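Malonyl CoA-acyl carrier protein transacylase (Clostridium perfringens, PDB 3PTW) probably transfers malonyl groups from coenzyme A to acyl carrier protein, the step that supplies the extender unit for fatty acid synthesis. Local coordinates at residues A[32-37]-A[43-48]; A[92-97]-A[233-238]; A[291-296]-A[305-310]; A[117-122]-A[207-212]. All blocks are in the same frame, centred on the assembly; numbering follows the deposited sequence.

Contact 1. Residues A[32-37]-A[43-48]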
# COMPACT_ATOMS: atom_id res chain seq x y z
N VAL A 32 18.90 -3.63 7.75
CA VAL A 32 17.74 -4.09 7.01
C VAL A 32 18.02 -4.21 5.51
O VAL A 32 17.56 -5.16 4.85
CB VAL A 32 16.49 -3.22 7.27
CG1 VAL A 32 15.42 -3.47 6.22
CG2 VAL A 32 15.94 -3.51 8.66
N PHE A 33 18.79 -3.26 4.97
CA PHE A 33 19.17 -3.29 3.56
C PHE A 33 20.10 -4.44 3.26
O PHE A 33 19.97 -5.10 2.22
CB PHE A 33 19.78 -1.95 3.12
CG PHE A 33 18.77 -0.97 2.63
CD1 PHE A 33 18.49 -0.86 1.27
CD2 PHE A 33 18.05 -0.19 3.53
CE1 PHE A 33 17.52 0.03 0.81
CE2 PHE A 33 17.08 0.71 3.08
CZ PHE A 33 16.82 0.81 1.71
N LYS A 34 21.04 -4.68 4.18
CA LYS A 34 21.95 -5.81 4.09
C LYS A 34 21.18 -7.14 3.99
O LYS A 34 21.48 -7.97 3.14
CB LYS A 34 22.89 -5.82 5.31
CG LYS A 34 24.34 -5.42 5.02
CD LYS A 34 24.50 -3.94 4.70
CE LYS A 34 25.93 -3.63 4.29
NZ LYS A 34 26.01 -2.38 3.49
N ARG A 35 20.17 -7.30 4.84
CA ARG A 35 19.37 -8.51 4.89
C ARG A 35 18.51 -8.70 3.63
O ARG A 35 18.27 -9.83 3.19
CB ARG A 35 18.48 -8.50 6.13
CG ARG A 35 19.23 -8.72 7.44
CD ARG A 35 18.37 -8.30 8.63
NE ARG A 35 17.12 -9.06 8.73
CZ ARG A 35 16.04 -8.68 9.41
NH1 ARG A 35 14.95 -9.45 9.43
NH2 ARG A 35 16.03 -7.53 10.07
N SER A 36 18.05 -7.59 3.06
CA SER A 36 17.20 -7.63 1.88
C SER A 36 18.03 -8.07 0.69
O SER A 36 17.61 -8.92 -0.11
CB SER A 36 16.55 -6.27 1.62
OG SER A 36 15.67 -6.35 0.50
N SER A 37 19.22 -7.49 0.60
CA SER A 37 20.19 -7.89 -0.42
C SER A 37 20.53 -9.37 -0.31
O SER A 37 20.48 -10.07 -1.32
CB SER A 37 21.45 -7.04 -0.32
OG SER A 37 21.15 -5.71 -0.69
N ASP A 43 21.68 -6.23 -5.30
CA ASP A 43 22.15 -5.06 -4.57
C ASP A 43 21.00 -4.06 -4.35
O ASP A 43 20.75 -3.18 -5.18
CB ASP A 43 23.34 -4.41 -5.29
CG ASP A 43 24.11 -3.44 -4.40
OD1 ASP A 43 23.50 -2.82 -3.50
OD2 ASP A 43 25.32 -3.29 -4.61
N MET A 44 20.31 -4.22 -3.22
CA MET A 44 19.15 -3.40 -2.89
C MET A 44 19.50 -1.96 -2.56
O MET A 44 18.69 -1.06 -2.79
CB MET A 44 18.34 -4.04 -1.75
CG MET A 44 17.69 -5.34 -2.17
SD MET A 44 16.62 -5.10 -3.62
CE MET A 44 15.31 -4.13 -2.86
N GLU A 45 20.69 -1.75 -2.01
CA GLU A 45 21.21 -0.40 -1.79
C GLU A 45 21.28 0.36 -3.11
O GLU A 45 20.66 1.41 -3.26
CB GLU A 45 22.59 -0.46 -1.15
CG GLU A 45 22.56 -0.89 0.30
CD GLU A 45 23.94 -1.24 0.83
OE1 GLU A 45 24.04 -2.22 1.59
OE2 GLU A 45 24.91 -0.54 0.47
N GLU A 46 22.00 -0.22 -4.07
CA GLU A 46 22.11 0.36 -5.40
C GLU A 46 20.74 0.56 -6.06
O GLU A 46 20.50 1.61 -6.65
CB GLU A 46 23.02 -0.52 -6.27
CG GLU A 46 23.45 0.11 -7.59
CD GLU A 46 24.37 1.32 -7.44
OE1 GLU A 46 24.79 1.65 -6.29
OE2 GLU A 46 24.66 1.95 -8.48
N LEU A 47 19.85 -0.42 -5.95
CA LEU A 47 18.53 -0.31 -6.57
C LEU A 47 17.78 0.91 -6.05
O LEU A 47 17.21 1.67 -6.83
CB LEU A 47 17.68 -1.58 -6.35
CG LEU A 47 16.20 -1.58 -6.79
CD1 LEU A 47 16.02 -1.26 -8.30
CD2 LEU A 47 15.50 -2.90 -6.45
N CYS A 48 17.80 1.10 -4.73
CA CYS A 48 17.03 2.15 -4.09
C CYS A 48 17.70 3.52 -4.15
O CYS A 48 17.02 4.53 -4.30
CB CYS A 48 16.75 1.80 -2.63
SG CYS A 48 15.51 0.52 -2.48
O HOH W 1 22.87 -4.25 0.44

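Contact 2. Residues A[92-97]-A[233-238]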
# COMPACT_ATOMS: atom_id res chain seq x y z
N LEU A 92 0.27 -2.69 -1.61
CA LEU A 92 1.57 -3.25 -1.24
C LEU A 92 1.93 -3.11 0.24
O LEU A 92 2.48 -4.05 0.84
CB LEU A 92 2.70 -2.65 -2.09
CG LEU A 92 4.12 -3.05 -1.68
CD1 LEU A 92 4.37 -4.55 -1.88
CD2 LEU A 92 5.15 -2.23 -2.42
N GLY A 93 1.63 -1.95 0.83
CA GLY A 93 1.94 -1.68 2.24
C GLY A 93 1.24 -2.60 3.24
O GLY A 93 1.60 -2.63 4.42
N GLU A 94 0.25 -3.36 2.76
CA GLU A 94 -0.40 -4.38 3.59
C GLU A 94 0.62 -5.44 3.99
O GLU A 94 0.54 -5.99 5.10
CB GLU A 94 -1.57 -5.04 2.86
CG GLU A 94 -2.24 -6.20 3.64
CD GLU A 94 -3.70 -6.34 3.31
OE1 GLU A 94 -4.35 -5.29 3.03
OE2 GLU A 94 -4.21 -7.48 3.34
N TYR A 95 1.59 -5.69 3.11
CA TYR A 95 2.70 -6.59 3.44
C TYR A 95 3.60 -6.05 4.55
O TYR A 95 3.96 -6.80 5.45
CB TYR A 95 3.51 -6.98 2.19
CG TYR A 95 2.74 -7.96 1.32
CD1 TYR A 95 2.91 -9.33 1.47
CD2 TYR A 95 1.82 -7.51 0.38
CE1 TYR A 95 2.19 -10.23 0.70
CE2 TYR A 95 1.09 -8.41 -0.40
CZ TYR A 95 1.28 -9.76 -0.23
OH TYR A 95 0.57 -10.67 -0.99
N SER A 96 3.93 -4.76 4.51
CA SER A 96 4.74 -4.17 5.58
C SER A 96 4.00 -4.26 6.92
O SER A 96 4.62 -4.42 7.96
CB SER A 96 5.05 -2.69 5.31
OG SER A 96 5.64 -2.46 4.03
N ALA A 97 2.68 -4.11 6.88
CA ALA A 97 1.88 -4.23 8.10
C ALA A 97 1.95 -5.67 8.65
O ALA A 97 2.20 -5.87 9.84
CB ALA A 97 0.45 -3.78 7.86
N GLU A 233 -11.62 -3.97 6.91
CA GLU A 233 -11.64 -4.14 8.37
C GLU A 233 -10.54 -5.10 8.79
O GLU A 233 -9.82 -5.64 7.94
CB GLU A 233 -13.01 -4.63 8.88
CG GLU A 233 -13.51 -5.91 8.24
CD GLU A 233 -14.93 -6.28 8.64
OE1 GLU A 233 -15.73 -5.37 8.96
OE2 GLU A 233 -15.25 -7.48 8.63
N ALA A 234 -10.41 -5.32 10.10
CA ALA A 234 -9.27 -6.06 10.65
C ALA A 234 -9.26 -7.53 10.22
O ALA A 234 -10.32 -8.16 10.10
CB ALA A 234 -9.24 -5.93 12.19
N TYR A 235 -8.06 -8.06 9.98
CA TYR A 235 -7.82 -9.50 9.98
C TYR A 235 -8.27 -10.05 11.33
O TYR A 235 -7.92 -9.48 12.38
CB TYR A 235 -6.33 -9.81 9.85
CG TYR A 235 -5.76 -9.78 8.45
CD1 TYR A 235 -5.60 -10.96 7.72
CD2 TYR A 235 -5.32 -8.58 7.88
CE1 TYR A 235 -5.04 -10.94 6.43
CE2 TYR A 235 -4.76 -8.56 6.59
CZ TYR A 235 -4.62 -9.74 5.87
OH TYR A 235 -4.07 -9.74 4.60
N LEU A 236 -9.05 -11.13 11.30
CA LEU A 236 -9.42 -11.86 12.50
C LEU A 236 -8.60 -13.14 12.51
O LEU A 236 -8.10 -13.56 11.46
CB LEU A 236 -10.93 -12.14 12.53
CG LEU A 236 -11.86 -10.91 12.40
CD1 LEU A 236 -13.35 -11.29 12.45
CD2 LEU A 236 -11.55 -9.84 13.45
N GLU A 237 -8.42 -13.75 13.67
CA GLU A 237 -7.56 -14.93 13.72
C GLU A 237 -8.15 -16.15 13.00
O GLU A 237 -7.40 -17.03 12.58
CB GLU A 237 -7.03 -15.24 15.14
CG GLU A 237 -7.86 -14.68 16.30
CD GLU A 237 -8.97 -15.61 16.75
OE1 GLU A 237 -9.07 -16.73 16.21
OE2 GLU A 237 -9.74 -15.22 17.65
N ASP A 238 -9.47 -16.20 12.83
CA ASP A 238 -10.09 -17.29 12.06
C ASP A 238 -10.16 -16.99 10.55
O ASP A 238 -10.68 -17.79 9.78
CB ASP A 238 -11.47 -17.67 12.62
CG ASP A 238 -11.73 -19.19 12.57
OD1 ASP A 238 -12.86 -19.62 12.91
OD2 ASP A 238 -10.82 -19.96 12.20

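Contact 3. Residues A[291-296]-A[305-310]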
# COMPACT_ATOMS: atom_id res chain seq x y z
N THR A 291 -4.50 13.60 14.07
CA THR A 291 -3.15 14.02 13.77
C THR A 291 -2.56 13.08 12.71
O THR A 291 -2.65 11.85 12.80
CB THR A 291 -2.28 14.04 15.03
OG1 THR A 291 -2.91 14.86 16.02
CG2 THR A 291 -0.91 14.59 14.71
N VAL A 292 -1.94 13.68 11.71
CA VAL A 292 -1.38 12.92 10.62
C VAL A 292 0.08 13.33 10.49
O VAL A 292 0.39 14.51 10.39
CB VAL A 292 -2.16 13.19 9.31
CG1 VAL A 292 -1.40 12.62 8.13
CG2 VAL A 292 -3.55 12.59 9.37
N LEU A 293 0.97 12.33 10.52
CA LEU A 293 2.40 12.54 10.39
C LEU A 293 2.99 11.54 9.41
O LEU A 293 2.32 10.60 9.00
CB LEU A 293 3.09 12.42 11.76
CG LEU A 293 2.56 13.28 12.90
CD1 LEU A 293 3.09 12.79 14.25
CD2 LEU A 293 2.88 14.77 12.70
N ASN A 294 4.25 11.76 9.03
CA ASN A 294 4.93 10.85 8.11
C ASN A 294 6.43 10.82 8.37
O ASN A 294 7.01 11.81 8.85
CB ASN A 294 4.65 11.19 6.64
CG ASN A 294 5.47 12.37 6.13
OD1 ASN A 294 5.08 13.52 6.32
ND2 ASN A 294 6.62 12.09 5.51
N VAL A 295 7.05 9.67 8.09
CA VAL A 295 8.51 9.55 8.11
C VAL A 295 9.01 8.89 6.82
O VAL A 295 8.62 7.77 6.52
CB VAL A 295 9.07 8.76 9.34
CG1 VAL A 295 10.57 8.99 9.48
CG2 VAL A 295 8.36 9.16 10.65
N GLU A 296 9.84 9.61 6.07
CA GLU A 296 10.53 9.09 4.88
C GLU A 296 12.00 9.51 4.86
O GLU A 296 12.80 8.95 4.12
CB GLU A 296 9.83 9.54 3.58
CG GLU A 296 9.94 11.05 3.21
CD GLU A 296 9.19 11.41 1.91
OE1 GLU A 296 9.45 10.78 0.86
OE2 GLU A 296 8.35 12.33 1.95
N LEU A 305 8.99 13.10 15.33
CA LEU A 305 9.46 12.95 16.71
C LEU A 305 9.13 14.17 17.55
O LEU A 305 8.77 14.05 18.73
CB LEU A 305 10.97 12.66 16.77
CG LEU A 305 11.53 11.36 16.17
CD1 LEU A 305 13.04 11.31 16.37
CD2 LEU A 305 10.86 10.11 16.73
N SER A 306 9.27 15.36 16.95
CA SER A 306 8.95 16.61 17.63
C SER A 306 7.47 16.67 18.05
O SER A 306 7.16 17.05 19.20
CB SER A 306 9.32 17.81 16.76
OG SER A 306 9.51 18.96 17.56
N LYS A 307 6.58 16.28 17.14
CA LYS A 307 5.16 16.19 17.46
C LYS A 307 4.87 15.14 18.54
O LYS A 307 4.10 15.40 19.47
CB LYS A 307 4.32 15.91 16.19
CG LYS A 307 2.81 15.83 16.44
CD LYS A 307 2.26 17.09 17.11
CE LYS A 307 0.75 17.11 17.07
NZ LYS A 307 0.19 18.29 17.78
N LEU A 308 5.50 13.98 18.43
CA LEU A 308 5.28 12.93 19.43
C LEU A 308 5.74 13.33 20.84
O LEU A 308 5.12 12.94 21.83
CB LEU A 308 5.91 11.59 19.01
CG LEU A 308 5.28 10.92 17.79
CD1 LEU A 308 6.08 9.68 17.37
CD2 LEU A 308 3.82 10.57 18.02
N ARG A 309 6.82 14.10 20.91
CA ARG A 309 7.34 14.58 22.20
C ARG A 309 6.47 15.65 22.88
O ARG A 309 6.47 15.76 24.11
CB ARG A 309 8.81 15.03 22.09
CG ARG A 309 9.79 13.85 21.95
CD ARG A 309 11.25 14.28 22.10
NE ARG A 309 11.60 15.33 21.15
CZ ARG A 309 12.22 15.13 19.99
NH1 ARG A 309 12.58 13.90 19.61
NH2 ARG A 309 12.48 16.17 19.20
N GLU A 310 5.75 16.44 22.09
CA GLU A 310 4.72 17.33 22.63
C GLU A 310 3.68 16.49 23.39
O GLU A 310 3.45 16.70 24.58
CB GLU A 310 4.02 18.11 21.51
CG GLU A 310 4.78 19.30 20.95
CD GLU A 310 4.00 20.02 19.84
OE1 GLU A 310 4.59 20.27 18.76
OE2 GLU A 310 2.80 20.31 20.03
O HOH W 2 -2.37 17.37 17.34

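Contact 4. Residues A[117-122]-A[207-212]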
# COMPACT_ATOMS: atom_id res chain seq x y z
N GLY A 117 4.82 -8.83 -7.60
CA GLY A 117 4.94 -7.70 -8.51
C GLY A 117 5.09 -8.18 -9.93
O GLY A 117 4.50 -7.61 -10.85
N LYS A 118 5.90 -9.23 -10.09
CA LYS A 118 6.08 -9.92 -11.37
C LYS A 118 4.74 -10.44 -11.88
O LYS A 118 4.37 -10.20 -13.05
CB LYS A 118 7.05 -11.09 -11.17
CG LYS A 118 7.60 -11.74 -12.43
CD LYS A 118 8.30 -13.08 -12.10
CE LYS A 118 9.68 -12.94 -11.40
NZ LYS A 118 9.72 -12.72 -9.89
N PHE A 119 4.00 -11.13 -11.01
CA PHE A 119 2.74 -11.76 -11.41
C PHE A 119 1.69 -10.71 -11.79
O PHE A 119 0.98 -10.86 -12.80
CB PHE A 119 2.18 -12.70 -10.33
CG PHE A 119 3.15 -13.77 -9.87
CD1 PHE A 119 4.08 -14.33 -10.75
CD2 PHE A 119 3.10 -14.24 -8.56
CE1 PHE A 119 4.97 -15.33 -10.32
CE2 PHE A 119 3.98 -15.23 -8.11
CZ PHE A 119 4.91 -15.78 -9.00
N MET A 120 1.59 -9.64 -10.99
CA MET A 120 0.62 -8.59 -11.27
C MET A 120 0.90 -7.89 -12.61
O MET A 120 -0.04 -7.58 -13.35
CB MET A 120 0.58 -7.57 -10.13
CG MET A 120 -0.04 -8.10 -8.85
SD MET A 120 0.12 -6.96 -7.46
CE MET A 120 -1.21 -5.82 -7.81
N GLN A 121 2.18 -7.66 -12.91
CA GLN A 121 2.56 -6.97 -14.14
C GLN A 121 2.32 -7.83 -15.38
O GLN A 121 1.89 -7.33 -16.42
CB GLN A 121 4.01 -6.49 -14.08
CG GLN A 121 4.38 -5.33 -15.05
CD GLN A 121 3.41 -4.14 -14.98
OE1 GLN A 121 2.96 -3.63 -16.02
NE2 GLN A 121 3.08 -3.70 -13.78
N GLU A 122 2.59 -9.13 -15.24
CA GLU A 122 2.52 -10.08 -16.36
C GLU A 122 1.14 -10.69 -16.62
O GLU A 122 0.95 -11.33 -17.65
CB GLU A 122 3.53 -11.22 -16.15
CG GLU A 122 4.99 -10.79 -16.23
CD GLU A 122 5.96 -11.95 -16.02
OE1 GLU A 122 5.54 -13.01 -15.50
OE2 GLU A 122 7.15 -11.80 -16.39
N ALA A 207 -3.40 -13.90 -9.04
CA ALA A 207 -3.87 -14.37 -7.74
C ALA A 207 -3.52 -15.84 -7.54
O ALA A 207 -2.99 -16.22 -6.50
CB ALA A 207 -5.39 -14.13 -7.56
N GLU A 208 -3.82 -16.66 -8.55
CA GLU A 208 -3.46 -18.10 -8.54
C GLU A 208 -1.95 -18.34 -8.36
O GLU A 208 -1.55 -19.23 -7.59
CB GLU A 208 -3.97 -18.80 -9.81
CG GLU A 208 -5.48 -18.65 -10.03
CD GLU A 208 -5.98 -19.31 -11.31
OE1 GLU A 208 -5.18 -19.92 -12.04
OE2 GLU A 208 -7.21 -19.22 -11.58
N LYS A 209 -1.12 -17.56 -9.05
CA LYS A 209 0.34 -17.71 -8.92
C LYS A 209 0.84 -17.27 -7.56
O LYS A 209 1.74 -17.87 -7.00
CB LYS A 209 1.07 -16.95 -10.02
CG LYS A 209 1.08 -17.65 -11.37
CD LYS A 209 1.85 -16.80 -12.39
CE LYS A 209 1.50 -17.16 -13.82
NZ LYS A 209 2.55 -17.99 -14.46
N LEU A 210 0.23 -16.22 -7.03
CA LEU A 210 0.58 -15.70 -5.71
C LEU A 210 0.16 -16.69 -4.62
O LEU A 210 0.93 -16.94 -3.68
CB LEU A 210 -0.06 -14.32 -5.50
CG LEU A 210 0.14 -13.62 -4.16
CD1 LEU A 210 1.63 -13.39 -3.88
CD2 LEU A 210 -0.67 -12.31 -4.15
N GLU A 211 -1.04 -17.26 -4.77
CA GLU A 211 -1.53 -18.32 -3.87
C GLU A 211 -0.51 -19.46 -3.75
O GLU A 211 -0.15 -19.88 -2.65
CB GLU A 211 -2.87 -18.86 -4.35
CG GLU A 211 -3.41 -20.06 -3.57
CD GLU A 211 -4.82 -20.45 -3.99
OE1 GLU A 211 -5.14 -20.38 -5.19
OE2 GLU A 211 -5.62 -20.84 -3.11
N ASP A 212 -0.05 -19.96 -4.89
CA ASP A 212 0.94 -21.06 -4.91
C ASP A 212 2.21 -20.69 -4.15
O ASP A 212 2.73 -21.48 -3.38
CB ASP A 212 1.25 -21.51 -6.34
CG ASP A 212 0.09 -22.28 -6.96
OD1 ASP A 212 -0.00 -22.33 -8.21
OD2 ASP A 212 -0.74 -22.83 -6.20

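Contact 1. Residues A[32-37]-A[43-48]
Lys34 and Glu45 make the charged link between helices 27-40 and 44-49. Lys34 NZ lies 2.7 Å from Glu45 OE1, a hydrogen-bonded salt bridge that meets the carboxylate on its syn side, 24° out of plane. The lysine points its CB away from the partner helix and comes back through a bend at chi2.

Polar contacts centre on Ser37 OG. It accepts the amide of Met44, with N to OG 3.1 Å and an N-H...O angle of 156°, so a first-turn N-H of the second helix is taken up by the first. Water 1 joins the same OG to Glu45 OE1, which it reaches as donor at 2.6 Å. Asp43 OD1 accepts from Glu46 N, from above the carboxylate plane.

The aromatic and van der Waals part is led by Phe33, whose ring turns an edge to the second helix. Met44 O lies in the ring plane, Cys48 SG reaches the same edge as a sulfur-aromatic contact, and Phe33 CD1 has an apolar touch with Met44 CB at 4.4 Å. Met44 CG packs 3.5 Å from Ser36 OG.

Phe33 and Ser36 also meet Thr68 of helix 59-79, and Lys34 and Glu45 both touch Phe23 of helix 20-25. The arrangement is that of two consecutive helices joined by a short turn and packed crosswise, their directions 107° apart, the second N-capped by Asp43.

Contact 2. Residues A[92-97]-A[233-238]
The ring of Tyr235 meets the carboxylate of Glu94 at its hydroxyl-bearing edge, with the two planes 81° apart, almost perpendicular. Glu94 OE2 sits near the ring plane, 3.5 Å from Tyr235 CE2, so the acid touches the rim of the ring. Around the pair, Leu245 of helix 241-248 packs against both side chains, and Val226 and Ser228 of strand 225-228 touch the tyrosine.

One bond carries the contact. Tyr235 OH donates to Glu94 OE2 over 2.6 Å, arriving on the anti side of the carboxylate and 21° out of its plane. The two side chains come from opposite directions and together bridge backbones whose nearest CA atoms, of Glu94 and Tyr235, are 11.1 Å apart. Glu94 spans its share with CG anti to the backbone N (chi1 176°) and an extended chain beyond, while the tyrosine supplies the length of its ring.

The other carboxylate oxygen, Glu94 OE1, accepts from the backbone N of Asn229, just past strand 225-228. Being held at both oxygens fixes the rotation of the group. Glu94 directly follows Gly93 in a sequence that fits the GxSxG nucleophile elbow, with Ser91 as the probable nucleophile of this transacylase family.

In this buried place a phenol and a backbone amide thus each give a hydrogen bond to one carboxylate oxygen, satisfying both without a counter-ion in the pair, and they link helix 93-100 to the segment after strand 233-234 and to the end of strand 225-228.

Contact 3. Residues A[291-296]-A[305-310]
Strand 291-295 and helix 305-310 run obliquely, nearer antiparallel than parallel: their segment axes make an angle of 139° and come within 9.7 Å of each other, and the nearest CA atoms belong to Leu293 and Lys307. At that separation the backbones do not meet, and side chains fill the space between them. Alternation along the strand turns Thr291 and Leu293 toward the helix, while Val292 and Asn294 pack against helix 278-286.

Leu293 and Lys307 form the main apolar contact. Both methyls of the leucine fork rest against the root of the lysine, with CD1 3.8 Å from Lys307 CG and CD2 3.9 Å from Lys307 CB, and the two side chains cross at about a right angle. Leu308 adds a looser touch, its CD2 4.4 Å from Leu293 CD1.

From this root the lysine continues along the strand toward Thr291. CG stands anti to the backbone N (chi1 -179°), the chain bends at chi2, and the rest is extended, which brings CE to 3.8 Å from Thr291 CG2. The ammonium end finds polar company beyond: Lys307 NZ donates to water 2 over 2.8 Å, and that water also bonds Thr291 OG1. Glu310, one turn on, makes a long ion pair with the same NZ.

Strand 291-295 is an edge of the six-stranded mixed sheet. It is joined to its parallel neighbour 269-273 through helix 278-286, a beta-alpha-beta crossover, and with helix 298-315 on its other face it is packed by a helix on each side, consistent with the alpha/beta core of the acyltransferase family.

Contact 4. Residues A[117-122]-A[207-212]
Phe119 of helix 106-122 lays one face of its ring on Lys209 of helix 204-214. Lys209 CB sits over the middle of the ring, 3.7 Å from the centroid and only 12° off the ring normal, a CH-pi contact made by the root of a charged side chain. The lysine chain then runs on across the same ring, putting its CD 3.7 Å from Phe119 CD1, before it bends at chi4 and carries the ammonium group away. The two side chains are therefore joined by aliphatic carbon against aromatic carbon, while the charge stays at a distance.

The ring reaches the backbone of the second helix as well. Phe119 CE2 comes to 3.6 Å from Lys209 O, and CD2 lies 3.8 Å from Leu210 N, an oblique approach. Phe119 points its CB toward the partner helix, with CG anti to the carbonyl carbon (chi1 -55°), which delivers the ring between the two helices.

Leu210 contributes third most. Its CB touches Phe119 CD2 at 4.4 Å, a loose apolar contact; Leu210 is buried, whereas Lys209 is exposed. Glu122 OE1 and Lys209 NZ carry opposite charges but stand 5.9 Å apart, a separation at which any attraction is probably modest.

Elsewhere on helix 204-214, Ala206 and Glu213 also touch Phe119, so the ring spans about two turns of that helix. Ala207 and Glu211 of the same helix pack on Thr246 of helix 241-248, while Lys118 on helix 106-122 forms a salt bridge with Glu60 of helix 59-79.

Along the chain contact 1 comes first, then contact 2 spans residues 92 to 238 with contact 4 falling within that span, and contact 3 closes the series. Contacts 2 and 3 reach the same six-stranded mixed sheet near its two outer strands, 233-234 and 291-295, with centres 23 Å apart. Contacts 2 and 4 are the pair that touch, Tyr95 OH lying 3.8 Å from Leu210 CD2, and helices 93-100 and 106-122 are consecutive. Contact 1 joins helices 27-40 and 44-49 and shares no helix or strand with the others, while contacts 3 and 4 stand on opposite sides of the chain's centre, 36 Å apart. Only contact 2 includes part of the probable nucleophile elbow.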